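Local structure of hypoxanthine phosphoribosyltransferase (Leishmania donovani, 7CMJ) at residues L59-V64 / H120-E125; V116-I121 / K145-K150; I180-D185 / R194-L199; K66-F71 / V124-D129. The protein transfers the 5-phosphoribosyl group of phosphoribosylpyrophosphate to hypoxanthine or guanine, making IMP or GMP in the purine salvage pathway. All coordinates share one frame; numbering follows the deposited sequence.

Interaction 1 of 4, residues L59-V64 / H120-E125. With BA (barium ion), chain D.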
loop_
_atom_site.group_PDB
_atom_site.type_symbol
_atom_site.label_atom_id
_atom_site.label_comp_id
_atom_site.label_asym_id
_atom_site.label_seq_id
_atom_site.Cartn_x
_atom_site.Cartn_y
_atom_site.Cartn_z
ATOM N N LEU A 59 11.237 20.801 -8.727
ATOM C CA LEU A 59 10.274 20.949 -7.648
ATOM C C LEU A 59 9.309 19.773 -7.703
ATOM O O LEU A 59 8.716 19.501 -8.754
ATOM C CB LEU A 59 9.533 22.280 -7.776
ATOM C CG LEU A 59 8.385 22.608 -6.821
ATOM C CD1 LEU A 59 8.838 22.713 -5.352
ATOM C CD2 LEU A 59 7.763 23.899 -7.276
ATOM N N TYR A 60 9.184 19.057 -6.585
ATOM C CA TYR A 60 8.336 17.874 -6.525
ATOM C C TYR A 60 6.932 18.258 -6.073
ATOM O O TYR A 60 6.758 18.881 -5.024
ATOM C CB TYR A 60 8.926 16.839 -5.569
ATOM C CG TYR A 60 9.996 15.971 -6.179
ATOM C CD1 TYR A 60 9.714 14.668 -6.601
ATOM C CD2 TYR A 60 11.300 16.440 -6.320
ATOM C CE1 TYR A 60 10.703 13.862 -7.158
ATOM C CE2 TYR A 60 12.288 15.638 -6.876
ATOM C CZ TYR A 60 11.981 14.355 -7.293
ATOM O OH TYR A 60 12.961 13.571 -7.845
ATOM N N LEU A 61 5.934 17.864 -6.847
ATOM C CA LEU A 61 4.544 18.112 -6.488
ATOM C C LEU A 61 3.988 16.890 -5.777
ATOM O O LEU A 61 3.891 15.808 -6.365
ATOM C CB LEU A 61 3.707 18.440 -7.724
ATOM C CG LEU A 61 4.053 19.795 -8.350
ATOM C CD1 LEU A 61 3.125 20.112 -9.513
ATOM C CD2 LEU A 61 4.031 20.910 -7.288
ATOM N N LEU A 62 3.624 17.059 -4.519
ATOM C CA LEU A 62 3.104 15.967 -3.712
ATOM C C LEU A 62 1.584 16.030 -3.726
ATOM O O LEU A 62 0.966 16.711 -2.916
ATOM C CB LEU A 62 3.648 16.060 -2.303
ATOM C CG LEU A 62 4.605 14.940 -1.970
ATOM C CD1 LEU A 62 4.577 14.912 -0.504
ATOM C CD2 LEU A 62 4.088 13.638 -2.520
ATOM N N CYS A 63 0.978 15.298 -4.646
ATOM C CA CYS A 63 -0.471 15.274 -4.776
ATOM C C CYS A 63 -1.067 14.375 -3.695
ATOM O O CYS A 63 -0.925 13.146 -3.740
ATOM C CB CYS A 63 -0.857 14.787 -6.167
ATOM S SG CYS A 63 -2.619 14.724 -6.410
ATOM N N VAL A 64 -1.742 14.985 -2.724
ATOM C CA VAL A 64 -2.493 14.221 -1.735
ATOM C C VAL A 64 -3.785 13.754 -2.383
ATOM O O VAL A 64 -4.615 14.565 -2.810
ATOM C CB VAL A 64 -2.780 15.066 -0.489
ATOM C CG1 VAL A 64 -3.460 14.223 0.553
ATOM C CG2 VAL A 64 -1.488 15.703 0.051
ATOM N N HIS A 120 13.277 19.617 -3.232
ATOM C CA HIS A 120 12.299 20.623 -2.852
ATOM C C HIS A 120 10.903 20.083 -3.123
ATOM O O HIS A 120 10.553 19.775 -4.269
ATOM C CB HIS A 120 12.541 21.944 -3.574
ATOM C CG HIS A 120 13.928 22.486 -3.403
ATOM N ND1 HIS A 120 14.359 23.096 -2.242
ATOM C CD2 HIS A 120 14.971 22.547 -4.266
ATOM C CE1 HIS A 120 15.613 23.489 -2.389
ATOM N NE2 HIS A 120 16.008 23.171 -3.610
ATOM N N ILE A 121 10.105 19.986 -2.070
ATOM C CA ILE A 121 8.789 19.371 -2.146
ATOM C C ILE A 121 7.724 20.410 -1.865
ATOM O O ILE A 121 7.848 21.219 -0.935
ATOM C CB ILE A 121 8.638 18.212 -1.149
ATOM C CG1 ILE A 121 9.755 17.196 -1.330
ATOM C CG2 ILE A 121 7.240 17.595 -1.280
ATOM C CD1 ILE A 121 9.751 16.232 -0.222
ATOM N N LEU A 122 6.667 20.363 -2.650
ATOM C CA LEU A 122 5.478 21.163 -2.427
ATOM C C LEU A 122 4.315 20.204 -2.209
ATOM O O LEU A 122 3.941 19.461 -3.121
ATOM C CB LEU A 122 5.233 22.086 -3.611
ATOM C CG LEU A 122 4.264 23.239 -3.381
ATOM C CD1 LEU A 122 4.772 24.085 -2.233
ATOM C CD2 LEU A 122 4.125 24.066 -4.672
ATOM N N ILE A 123 3.772 20.185 -0.994
ATOM C CA ILE A 123 2.583 19.387 -0.704
ATOM C C ILE A 123 1.388 20.085 -1.341
ATOM O O ILE A 123 1.121 21.260 -1.057
ATOM C CB ILE A 123 2.381 19.210 0.809
ATOM C CG1 ILE A 123 3.537 18.423 1.418
ATOM C CG2 ILE A 123 1.066 18.508 1.097
ATOM C CD1 ILE A 123 3.432 18.255 2.921
ATOM N N VAL A 124 0.674 19.373 -2.213
ATOM C CA VAL A 124 -0.461 19.937 -2.934
ATOM C C VAL A 124 -1.757 19.507 -2.263
ATOM O O VAL A 124 -2.073 18.314 -2.196
ATOM C CB VAL A 124 -0.455 19.535 -4.410
ATOM C CG1 VAL A 124 -1.700 20.106 -5.101
ATOM C CG2 VAL A 124 0.822 20.022 -5.066
ATOM N N GLU A 125 -2.521 20.485 -1.797
ATOM C CA GLU A 125 -3.781 20.242 -1.119
ATOM C C GLU A 125 -4.897 21.080 -1.743
ATOM O O GLU A 125 -4.677 22.200 -2.220
ATOM C CB GLU A 125 -3.661 20.547 0.396
ATOM C CG GLU A 125 -3.236 19.363 1.230
ATOM C CD GLU A 125 -4.340 18.330 1.347
ATOM O OE1 GLU A 125 -5.394 18.564 0.723
ATOM O OE2 GLU A 125 -4.160 17.303 2.048
HETATM BA BA BA D . -7.331 17.128 0.554
HETATM O O HOH W 1 -6.006 16.398 -1.868
HETATM O O HOH W 2 -8.138 18.390 2.549
#
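Y60 and L62 of strand 59-64 join their backbones to H120, L122 and V124 of strand 120-125, the two strands running parallel with a 28° angle between them. Y60 N donates to H120 O, L122 N to Y60 O, L62 N to L122 O and V124 N to L62 O, each pair at 2.8 Å. The series fades toward its end, where V64 N to V124 O (3.4 Å) is a weak bond.

Apolar contacts line both faces. On the face of L61, C63, L122 and V124, L61 lies alongside L122, and its CD2 sits 4.0 Å from both L122 CB and V124 CG2. L59 has CG anti to its backbone N (chi1 175°), which brings CD1 over to L122 CB (4.1 Å). Helix 69-81 covers this face through F71, T72 and A76. On the other face the branch of L62 meets I121 obliquely, CG against CG2 (3.8 Å), and runs beside I123; M138 and M141 of helix 131-142 pack there.

At the C-terminal end E125 bends at chi2 (-72°). OE1 binds the barium ion at 2.4 Å, and D126 is a second ligand of the same ion, while OE2 rests on V64 CG1 (3.5 Å). Adjacent parallel strands whose C-terminal ends carry the substrate and metal site are typical of the phosphoribosyltransferase core, and E125 is the first of the two acidic residues of its phosphoribosylpyrophosphate-binding motif.

Interaction 2 of 4, residues V116-I121 / K145-K150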
loop_
_atom_site.group_PDB
_atom_site.type_symbol
_atom_site.label_atom_id
_atom_site.label_comp_id
_atom_site.label_asym_id
_atom_site.label_seq_id
_atom_site.Cartn_x
_atom_site.Cartn_y
_atom_site.Cartn_z
ATOM N N VAL A 116 12.983 11.479 -1.943
ATOM C CA VAL A 116 12.952 12.930 -1.992
ATOM C C VAL A 116 14.046 13.530 -1.113
ATOM O O VAL A 116 13.985 14.697 -0.761
ATOM C CB VAL A 116 11.556 13.471 -1.622
ATOM C CG1 VAL A 116 10.519 13.018 -2.650
ATOM C CG2 VAL A 116 11.145 13.033 -0.216
ATOM N N GLU A 117 15.052 12.732 -0.761
ATOM C CA GLU A 117 16.172 13.243 0.019
ATOM C C GLU A 117 16.805 14.426 -0.704
ATOM O O GLU A 117 17.122 14.338 -1.898
ATOM C CB GLU A 117 17.210 12.144 0.265
ATOM C CG GLU A 117 18.275 12.518 1.277
ATOM C CD GLU A 117 19.421 11.506 1.359
ATOM O OE1 GLU A 117 19.184 10.341 1.746
ATOM O OE2 GLU A 117 20.571 11.882 1.039
ATOM N N ASN A 118 16.947 15.542 0.017
ATOM C CA ASN A 118 17.577 16.751 -0.504
ATOM C C ASN A 118 16.901 17.256 -1.783
ATOM O O ASN A 118 17.559 17.670 -2.741
ATOM C CB ASN A 118 19.063 16.526 -0.734
ATOM C CG ASN A 118 19.821 17.818 -0.773
ATOM O OD1 ASN A 118 19.719 18.624 0.148
ATOM N ND2 ASN A 118 20.584 18.034 -1.842
ATOM N N ARG A 119 15.572 17.225 -1.794
ATOM C CA ARG A 119 14.777 17.763 -2.884
ATOM C C ARG A 119 13.794 18.784 -2.336
ATOM O O ARG A 119 13.506 18.817 -1.133
ATOM C CB ARG A 119 14.012 16.666 -3.619
ATOM C CG ARG A 119 14.899 15.598 -4.183
ATOM C CD ARG A 119 15.411 16.098 -5.502
ATOM N NE ARG A 119 16.851 15.990 -5.596
ATOM C CZ ARG A 119 17.470 14.942 -6.121
ATOM N NH1 ARG A 119 16.759 13.922 -6.594
ATOM N NH2 ARG A 119 18.795 14.911 -6.153
ATOM N N HIS A 120 13.277 19.617 -3.232
ATOM C CA HIS A 120 12.299 20.623 -2.852
ATOM C C HIS A 120 10.903 20.083 -3.123
ATOM O O HIS A 120 10.553 19.775 -4.269
ATOM C CB HIS A 120 12.541 21.944 -3.574
ATOM C CG HIS A 120 13.928 22.486 -3.403
ATOM N ND1 HIS A 120 14.359 23.096 -2.242
ATOM C CD2 HIS A 120 14.971 22.547 -4.266
ATOM C CE1 HIS A 120 15.613 23.489 -2.389
ATOM N NE2 HIS A 120 16.008 23.171 -3.610
ATOM N N ILE A 121 10.105 19.986 -2.070
ATOM C CA ILE A 121 8.789 19.371 -2.146
ATOM C C ILE A 121 7.724 20.410 -1.865
ATOM O O ILE A 121 7.848 21.219 -0.935
ATOM C CB ILE A 121 8.638 18.212 -1.149
ATOM C CG1 ILE A 121 9.755 17.196 -1.330
ATOM C CG2 ILE A 121 7.240 17.595 -1.280
ATOM C CD1 ILE A 121 9.751 16.232 -0.222
ATOM N N LYS A 145 13.972 13.854 4.882
ATOM C CA LYS A 145 15.041 14.847 4.802
ATOM C C LYS A 145 15.072 15.635 3.489
ATOM O O LYS A 145 16.107 15.695 2.818
ATOM C CB LYS A 145 16.396 14.195 5.055
ATOM C CG LYS A 145 16.645 13.729 6.488
ATOM C CD LYS A 145 15.944 14.610 7.523
ATOM C CE LYS A 145 16.400 14.317 8.961
ATOM N NZ LYS A 145 17.678 14.994 9.353
ATOM N N PRO A 146 13.968 16.268 3.102
ATOM C CA PRO A 146 13.979 17.058 1.864
ATOM C C PRO A 146 14.805 18.326 2.021
ATOM O O PRO A 146 15.066 18.807 3.127
ATOM C CB PRO A 146 12.501 17.388 1.642
ATOM C CG PRO A 146 11.946 17.470 3.011
ATOM C CD PRO A 146 12.696 16.422 3.831
ATOM N N ALA A 147 15.224 18.868 0.877
ATOM C CA ALA A 147 15.968 20.122 0.894
ATOM C C ALA A 147 15.079 21.274 1.348
ATOM O O ALA A 147 15.521 22.144 2.114
ATOM C CB ALA A 147 16.570 20.405 -0.484
ATOM N N SER A 148 13.822 21.286 0.896
ATOM C CA SER A 148 12.823 22.250 1.338
ATOM C C SER A 148 11.470 21.560 1.381
ATOM O O SER A 148 11.212 20.605 0.635
ATOM C CB SER A 148 12.742 23.472 0.408
ATOM O OG SER A 148 11.854 23.249 -0.701
ATOM N N LEU A 149 10.585 22.068 2.239
ATOM C CA LEU A 149 9.204 21.598 2.272
ATOM C C LEU A 149 8.269 22.794 2.386
ATOM O O LEU A 149 8.328 23.531 3.374
ATOM C CB LEU A 149 8.986 20.620 3.429
ATOM C CG LEU A 149 7.552 20.123 3.627
ATOM C CD1 LEU A 149 7.062 19.380 2.375
ATOM C CD2 LEU A 149 7.429 19.255 4.888
ATOM N N LYS A 150 7.414 22.994 1.376
ATOM C CA LYS A 150 6.368 24.016 1.402
ATOM C C LYS A 150 5.031 23.383 1.026
ATOM O O LYS A 150 4.973 22.263 0.508
ATOM C CB LYS A 150 6.692 25.188 0.460
ATOM C CG LYS A 150 7.957 25.966 0.811
ATOM C CD LYS A 150 7.760 26.799 2.062
ATOM C CE LYS A 150 9.087 27.182 2.719
ATOM N NZ LYS A 150 9.793 28.304 2.026
HETATM O O HOH W 3 19.086 17.150 3.087
#
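I121 packs against both P146 and L149. Its CD1 meets P146 CB at 3.5 Å, the two side chains crossing at about a right angle, and its CB lies 4.0 Å from L149 CD1. Both the N-H and the C=O of I121 bond the neighbouring strand: I121 N donates to S148 O (3.0 Å) and K150 N to I121 O (2.9 Å), which fixes the parallel register. M141 of helix 131-142 also packs on I121, while L149 touches M138 and L142 of that helix. The helix is the connection of a beta-alpha-beta crossover from strand 120-125 to strand 148-153, and this contact lies where both strands begin.

A147 points its methyl at the other segment. CB stands over one face of the H120 ring, 4.0 Å from the centroid and shifted toward the rim, a CH-pi contact; F51 also meets that ring. S148 takes the ring edge: OG, in the crowded position between backbone N and carbonyl carbon (chi1 86°), bonds H120 ND1 at 2.9 Å, and either may be the donor. R119 O accepts S148 N (3.2 Å) and, weakly, A147 N. Before the strands, V116 to R119 form a type II turn, whose N118 N gives an almost straight bond (174°) to K145 O at 2.9 Å. From the same turn the E117 carboxylate reaches backbone N-H groups of E101, T102 and S103 of the second subunit.

Interaction 3 of 4, residues I180-D185 / R194-L199. With MG (magnesium ion), chain C.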
loop_
_atom_site.group_PDB
_atom_site.type_symbol
_atom_site.label_atom_id
_atom_site.label_comp_id
_atom_site.label_asym_id
_atom_site.label_seq_id
_atom_site.Cartn_x
_atom_site.Cartn_y
_atom_site.Cartn_z
ATOM N N ILE A 180 -17.898 21.266 -3.615
ATOM C CA ILE A 180 -17.787 20.165 -4.549
ATOM C C ILE A 180 -17.109 20.700 -5.802
ATOM O O ILE A 180 -16.949 21.910 -5.983
ATOM C CB ILE A 180 -19.156 19.544 -4.881
ATOM C CG1 ILE A 180 -20.151 20.640 -5.218
ATOM C CG2 ILE A 180 -19.694 18.805 -3.702
ATOM C CD1 ILE A 180 -21.460 20.093 -5.660
ATOM N N GLY A 181 -16.702 19.777 -6.670
ATOM C CA GLY A 181 -16.147 20.128 -7.958
ATOM C C GLY A 181 -14.641 20.271 -7.928
ATOM O O GLY A 181 -13.998 20.275 -6.876
ATOM N N TYR A 182 -14.072 20.396 -9.127
ATOM C CA TYR A 182 -12.634 20.589 -9.317
ATOM C C TYR A 182 -11.834 19.578 -8.500
ATOM O O TYR A 182 -10.894 19.916 -7.786
ATOM C CB TYR A 182 -12.219 22.032 -8.989
ATOM C CG TYR A 182 -10.918 22.456 -9.658
ATOM C CD1 TYR A 182 -10.878 22.733 -11.025
ATOM C CD2 TYR A 182 -9.726 22.565 -8.927
ATOM C CE1 TYR A 182 -9.698 23.110 -11.653
ATOM C CE2 TYR A 182 -8.534 22.936 -9.548
ATOM C CZ TYR A 182 -8.530 23.207 -10.917
ATOM O OH TYR A 182 -7.361 23.583 -11.545
ATOM N N GLY A 183 -12.228 18.312 -8.604
ATOM C CA GLY A 183 -11.576 17.243 -7.881
ATOM C C GLY A 183 -12.169 16.932 -6.524
ATOM O O GLY A 183 -12.027 15.801 -6.048
ATOM N N MET A 184 -12.826 17.890 -5.887
ATOM C CA MET A 184 -13.352 17.693 -4.544
ATOM C C MET A 184 -14.745 17.080 -4.593
ATOM O O MET A 184 -15.507 17.296 -5.540
ATOM C CB MET A 184 -13.369 19.013 -3.777
ATOM C CG MET A 184 -11.981 19.609 -3.658
ATOM S SD MET A 184 -11.989 21.310 -3.080
ATOM C CE MET A 184 -12.667 22.143 -4.519
ATOM N N ASP A 185 -15.074 16.313 -3.551
ATOM C CA ASP A 185 -16.160 15.347 -3.610
ATOM C C ASP A 185 -17.224 15.595 -2.550
ATOM O O ASP A 185 -16.997 16.246 -1.523
ATOM C CB ASP A 185 -15.641 13.904 -3.450
ATOM C CG ASP A 185 -15.409 13.512 -1.989
ATOM O OD1 ASP A 185 -14.568 14.156 -1.318
ATOM O OD2 ASP A 185 -16.061 12.554 -1.509
ATOM N N ARG A 194 -16.402 21.283 -13.371
ATOM C CA ARG A 194 -15.399 22.253 -13.814
ATOM C C ARG A 194 -15.279 23.434 -12.866
ATOM O O ARG A 194 -14.214 24.050 -12.790
ATOM C CB ARG A 194 -15.739 22.780 -15.212
ATOM C CG ARG A 194 -15.265 21.903 -16.340
ATOM C CD ARG A 194 -15.725 22.441 -17.686
ATOM N NE ARG A 194 -15.351 21.565 -18.802
ATOM C CZ ARG A 194 -14.110 21.437 -19.270
ATOM N NH1 ARG A 194 -13.120 22.122 -18.710
ATOM N NH2 ARG A 194 -13.856 20.626 -20.293
ATOM N N ASP A 195 -16.357 23.781 -12.167
ATOM C CA ASP A 195 -16.375 24.903 -11.241
ATOM C C ASP A 195 -16.359 24.390 -9.808
ATOM O O ASP A 195 -16.705 23.238 -9.540
ATOM C CB ASP A 195 -17.610 25.779 -11.479
ATOM C CG ASP A 195 -17.631 26.382 -12.866
ATOM O OD1 ASP A 195 -16.588 26.927 -13.297
ATOM O OD2 ASP A 195 -18.683 26.299 -13.531
ATOM N N ILE A 196 -15.934 25.254 -8.885
ATOM C CA ILE A 196 -16.013 24.960 -7.455
ATOM C C ILE A 196 -17.369 25.443 -6.961
ATOM O O ILE A 196 -17.691 26.635 -7.062
ATOM C CB ILE A 196 -14.875 25.623 -6.665
ATOM C CG1 ILE A 196 -13.514 25.122 -7.139
ATOM C CG2 ILE A 196 -15.032 25.353 -5.164
ATOM C CD1 ILE A 196 -12.354 25.820 -6.456
ATOM N N CYS A 197 -18.157 24.521 -6.415
ATOM C CA CYS A 197 -19.526 24.811 -6.036
ATOM C C CYS A 197 -19.764 24.587 -4.548
ATOM O O CYS A 197 -19.001 23.912 -3.849
ATOM C CB CYS A 197 -20.503 23.958 -6.840
ATOM S SG CYS A 197 -20.504 24.344 -8.599
ATOM N N VAL A 198 -20.844 25.188 -4.082
ATOM C CA VAL A 198 -21.383 24.950 -2.756
ATOM C C VAL A 198 -22.520 23.951 -2.889
ATOM O O VAL A 198 -23.437 24.146 -3.700
ATOM C CB VAL A 198 -21.875 26.261 -2.128
ATOM C CG1 VAL A 198 -22.507 25.993 -0.775
ATOM C CG2 VAL A 198 -20.719 27.251 -2.048
ATOM N N LEU A 199 -22.455 22.875 -2.107
ATOM C CA LEU A 199 -23.493 21.856 -2.153
ATOM C C LEU A 199 -24.786 22.395 -1.564
ATOM O O LEU A 199 -24.791 22.971 -0.470
ATOM C CB LEU A 199 -23.052 20.618 -1.387
ATOM C CG LEU A 199 -23.836 19.347 -1.699
ATOM C CD1 LEU A 199 -23.898 19.095 -3.202
ATOM C CD2 LEU A 199 -23.179 18.193 -0.990
HETATM MG MG MG C . -13.594 13.990 0.602
HETATM O O HOH W 4 -14.449 12.005 1.487
HETATM O O HOH W 5 -15.124 15.830 1.195
HETATM O O HOH W 6 -12.889 15.828 -0.543
#
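I180 and C197 face each other as an antiparallel hydrogen-bonded pair, with I180 N to C197 O and C197 N to I180 O both at 2.9 Å, before the chain reverses in a type I' turn from G181 to M184. The pair belongs to the small three-stranded antiparallel sheet of strands 23-28, 196-199 and 179-180, the hood that accompanies the core in phosphoribosyltransferases of this family. Reciprocal bonds G181 N to M184 O and M184 N to G181 O close the turn. The backbone angles of G181 and G183 are ones that call for glycine, and G181 CA also rests against D195 O (3.5 Å).

I180 places CG1 between its backbone N and carbonyl carbon (chi1 48°), leading the chain across C197 CB (3.7 Å) to end at L199 CD1. The two side-chain ends meet there at about a right angle. I196 takes two partners from the turn: Y182 CB lies 3.8 Å from I196 CG1, and M184 CE comes obliquely to I196 CG2 (4.0 Å). The Y182 ring packs on helices 30-47 and 69-81, and its hydroxyl bonds D74 of the latter. The R194 guanidinium bonds Q30, and makes a salt bridge to D81 and a cation-pi contact with F78, both of the third subunit. Beyond the turn D185 reaches the magnesium ion, which D185 OD1 binds at 2.2 Å with waters 4, 5 and 6 among the other ligands.

Interaction 4 of 4, residues K66-F71 / V124-D129. With BA (barium ion), chain D; PO4 (phosphate ion), chain E.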
loop_
_atom_site.group_PDB
_atom_site.type_symbol
_atom_site.label_atom_id
_atom_site.label_comp_id
_atom_site.label_asym_id
_atom_site.label_seq_id
_atom_site.Cartn_x
_atom_site.Cartn_y
_atom_site.Cartn_z
ATOM N N LYS A 66 -7.527 11.956 -2.680
ATOM C CA LYS A 66 -7.798 12.158 -4.107
ATOM C C LYS A 66 -7.989 13.613 -4.494
ATOM O O LYS A 66 -7.731 13.980 -5.633
ATOM C CB LYS A 66 -9.061 11.422 -4.524
ATOM C CG LYS A 66 -9.142 9.971 -4.165
ATOM C CD LYS A 66 -10.501 9.467 -4.609
ATOM C CE LYS A 66 -10.698 7.988 -4.356
ATOM N NZ LYS A 66 -12.104 7.675 -4.679
ATOM N N GLY A 67 -8.453 14.431 -3.544
ATOM C CA GLY A 67 -8.976 15.759 -3.846
ATOM C C GLY A 67 -8.046 16.684 -4.612
ATOM O O GLY A 67 -8.527 17.610 -5.291
ATOM N N SER A 68 -6.730 16.468 -4.526
ATOM C CA SER A 68 -5.778 17.392 -5.137
ATOM C C SER A 68 -5.527 17.115 -6.615
ATOM O O SER A 68 -4.782 17.874 -7.252
ATOM C CB SER A 68 -4.449 17.360 -4.387
ATOM O OG SER A 68 -4.620 17.877 -3.080
ATOM N N PHE A 69 -6.139 16.075 -7.184
ATOM C CA PHE A 69 -5.597 15.566 -8.436
ATOM C C PHE A 69 -5.922 16.471 -9.621
ATOM O O PHE A 69 -5.045 16.757 -10.444
ATOM C CB PHE A 69 -6.046 14.122 -8.644
ATOM C CG PHE A 69 -7.325 13.947 -9.412
ATOM C CD1 PHE A 69 -7.298 13.617 -10.760
ATOM C CD2 PHE A 69 -8.545 14.026 -8.773
ATOM C CE1 PHE A 69 -8.467 13.413 -11.460
ATOM C CE2 PHE A 69 -9.711 13.816 -9.460
ATOM C CZ PHE A 69 -9.679 13.512 -10.807
ATOM N N ILE A 70 -7.147 16.970 -9.719
ATOM C CA ILE A 70 -7.394 17.929 -10.779
ATOM C C ILE A 70 -6.553 19.173 -10.557
ATOM O O ILE A 70 -5.919 19.688 -11.489
ATOM C CB ILE A 70 -8.892 18.236 -10.868
ATOM C CG1 ILE A 70 -9.583 17.074 -11.580
ATOM C CG2 ILE A 70 -9.122 19.590 -11.549
ATOM C CD1 ILE A 70 -11.076 17.185 -11.592
ATOM N N PHE A 71 -6.490 19.645 -9.311
ATOM C CA PHE A 71 -5.705 20.840 -9.014
ATOM C C PHE A 71 -4.238 20.623 -9.331
ATOM O O PHE A 71 -3.569 21.537 -9.829
ATOM C CB PHE A 71 -5.874 21.228 -7.550
ATOM C CG PHE A 71 -5.041 22.399 -7.126
ATOM C CD1 PHE A 71 -4.901 23.506 -7.938
ATOM C CD2 PHE A 71 -4.416 22.404 -5.884
ATOM C CE1 PHE A 71 -4.135 24.598 -7.530
ATOM C CE2 PHE A 71 -3.657 23.486 -5.471
ATOM C CZ PHE A 71 -3.517 24.585 -6.296
ATOM N N VAL A 124 0.674 19.373 -2.213
ATOM C CA VAL A 124 -0.461 19.937 -2.934
ATOM C C VAL A 124 -1.757 19.507 -2.263
ATOM O O VAL A 124 -2.073 18.314 -2.196
ATOM C CB VAL A 124 -0.455 19.535 -4.410
ATOM C CG1 VAL A 124 -1.700 20.106 -5.101
ATOM C CG2 VAL A 124 0.822 20.022 -5.066
ATOM N N GLU A 125 -2.521 20.485 -1.797
ATOM C CA GLU A 125 -3.781 20.242 -1.119
ATOM C C GLU A 125 -4.897 21.080 -1.743
ATOM O O GLU A 125 -4.677 22.200 -2.220
ATOM C CB GLU A 125 -3.661 20.547 0.396
ATOM C CG GLU A 125 -3.236 19.363 1.230
ATOM C CD GLU A 125 -4.340 18.330 1.347
ATOM O OE1 GLU A 125 -5.394 18.564 0.723
ATOM O OE2 GLU A 125 -4.160 17.303 2.048
ATOM N N ASP A 126 -6.108 20.517 -1.719
ATOM C CA ASP A 126 -7.299 21.245 -2.146
ATOM C C ASP A 126 -7.820 22.165 -1.031
ATOM O O ASP A 126 -8.116 23.335 -1.275
ATOM C CB ASP A 126 -8.370 20.240 -2.598
ATOM C CG ASP A 126 -8.651 19.196 -1.548
ATOM O OD1 ASP A 126 -9.507 18.303 -1.750
ATOM O OD2 ASP A 126 -7.993 19.283 -0.490
ATOM N N ILE A 127 -7.944 21.639 0.191
ATOM C CA ILE A 127 -8.364 22.369 1.382
ATOM C C ILE A 127 -7.584 21.814 2.563
ATOM O O ILE A 127 -7.253 20.624 2.596
ATOM C CB ILE A 127 -9.868 22.208 1.686
ATOM C CG1 ILE A 127 -10.713 22.655 0.521
ATOM C CG2 ILE A 127 -10.291 23.011 2.933
ATOM C CD1 ILE A 127 -12.033 22.001 0.562
ATOM N N VAL A 128 -7.328 22.670 3.552
ATOM C CA VAL A 128 -6.767 22.246 4.832
ATOM C C VAL A 128 -7.939 21.980 5.776
ATOM O O VAL A 128 -8.464 22.904 6.401
ATOM C CB VAL A 128 -5.817 23.296 5.410
ATOM C CG1 VAL A 128 -5.343 22.861 6.789
ATOM C CG2 VAL A 128 -4.646 23.553 4.483
ATOM N N ASP A 129 -8.359 20.715 5.890
ATOM C CA ASP A 129 -9.505 20.391 6.734
ATOM C C ASP A 129 -9.112 19.890 8.118
ATOM O O ASP A 129 -9.975 19.807 8.995
ATOM C CB ASP A 129 -10.421 19.363 6.049
ATOM C CG ASP A 129 -11.721 19.994 5.524
ATOM O OD1 ASP A 129 -12.170 21.037 6.068
ATOM O OD2 ASP A 129 -12.295 19.445 4.557
HETATM BA BA BA D . -7.331 17.128 0.554
HETATM P P PO4 E . -10.517 13.018 -0.549
HETATM O O1 PO4 E . -9.919 12.780 0.811
HETATM O O2 PO4 E . -9.933 12.062 -1.546
HETATM O O3 PO4 E . -12.010 12.811 -0.462
HETATM O O4 PO4 E . -10.158 14.415 -0.968
HETATM O O HOH W 2 -8.138 18.390 2.549
HETATM O O HOH W 1 -6.006 16.398 -1.868
#
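D126 and G67 meet at the metal site. OD1 of D126 lies 3.3 Å from G67 CA, on the side where a CB would clash with the carboxylate, which the bare CA of glycine avoids. The other oxygen, D126 OD2, binds the barium ion at 2.5 Å; E125 and waters 1 and 2 are further ligands, and the two carboxylates approach each other because they share the cation.

Across the loop, S68 donates from OG to V124 O at 2.7 Å. The hydroxyl stands above the carbonyl plane, 46° out of it, and ties the loop to the strand residue just before the metal ligands. The phosphate ion lies over the start of the same loop: K66 N donates to its O2 (2.7 Å), and G67 N bonds its O4 weakly. A cis peptide bond precedes K66. Such a Lys-Gly loop after the first core strand, facing the phosphoribosylpyrophosphate motif whose acidic pair is E125 and D126, is characteristic of hypoxanthine-guanine phosphoribosyltransferases, and the phosphate probably marks where pyrophosphate binds.

Farther out, a type I turn from K66 to F69, closed by F69 N to K66 O, leads into helix 69-81. There F71, with CG anti to the backbone N (chi1 177°), sets CD2 against V124 CG1 (3.6 Å) and CE2 near E125 O (3.6 Å). K66 NZ is held by a salt bridge to E188 and by V88 O of the third subunit. D129, probably the proton acceptor, forms a salt bridge with K157.

Overall arrangement
Interactions 1, 2 and 4 all use strand 120-125 of the mixed sheet. Interaction 2 lies at its start and interaction 4 at its end, their centres about 20 Å apart, with interaction 1 in between, about 10 Å from each. Along the chain, strand 59-64 leads into the loop and helix of interaction 4, while helix 131-142 joins the strands of interaction 2. Interaction 3 comes last, in the separate antiparallel sheet; its centre is about 11 Å from that of interaction 4, which it touches through M184 on D126 and Y182 on I70 and F71. The barium ion, held by the core strand's end, and the magnesium ion, held by D185 beyond the hood turn, lie where core and hood meet.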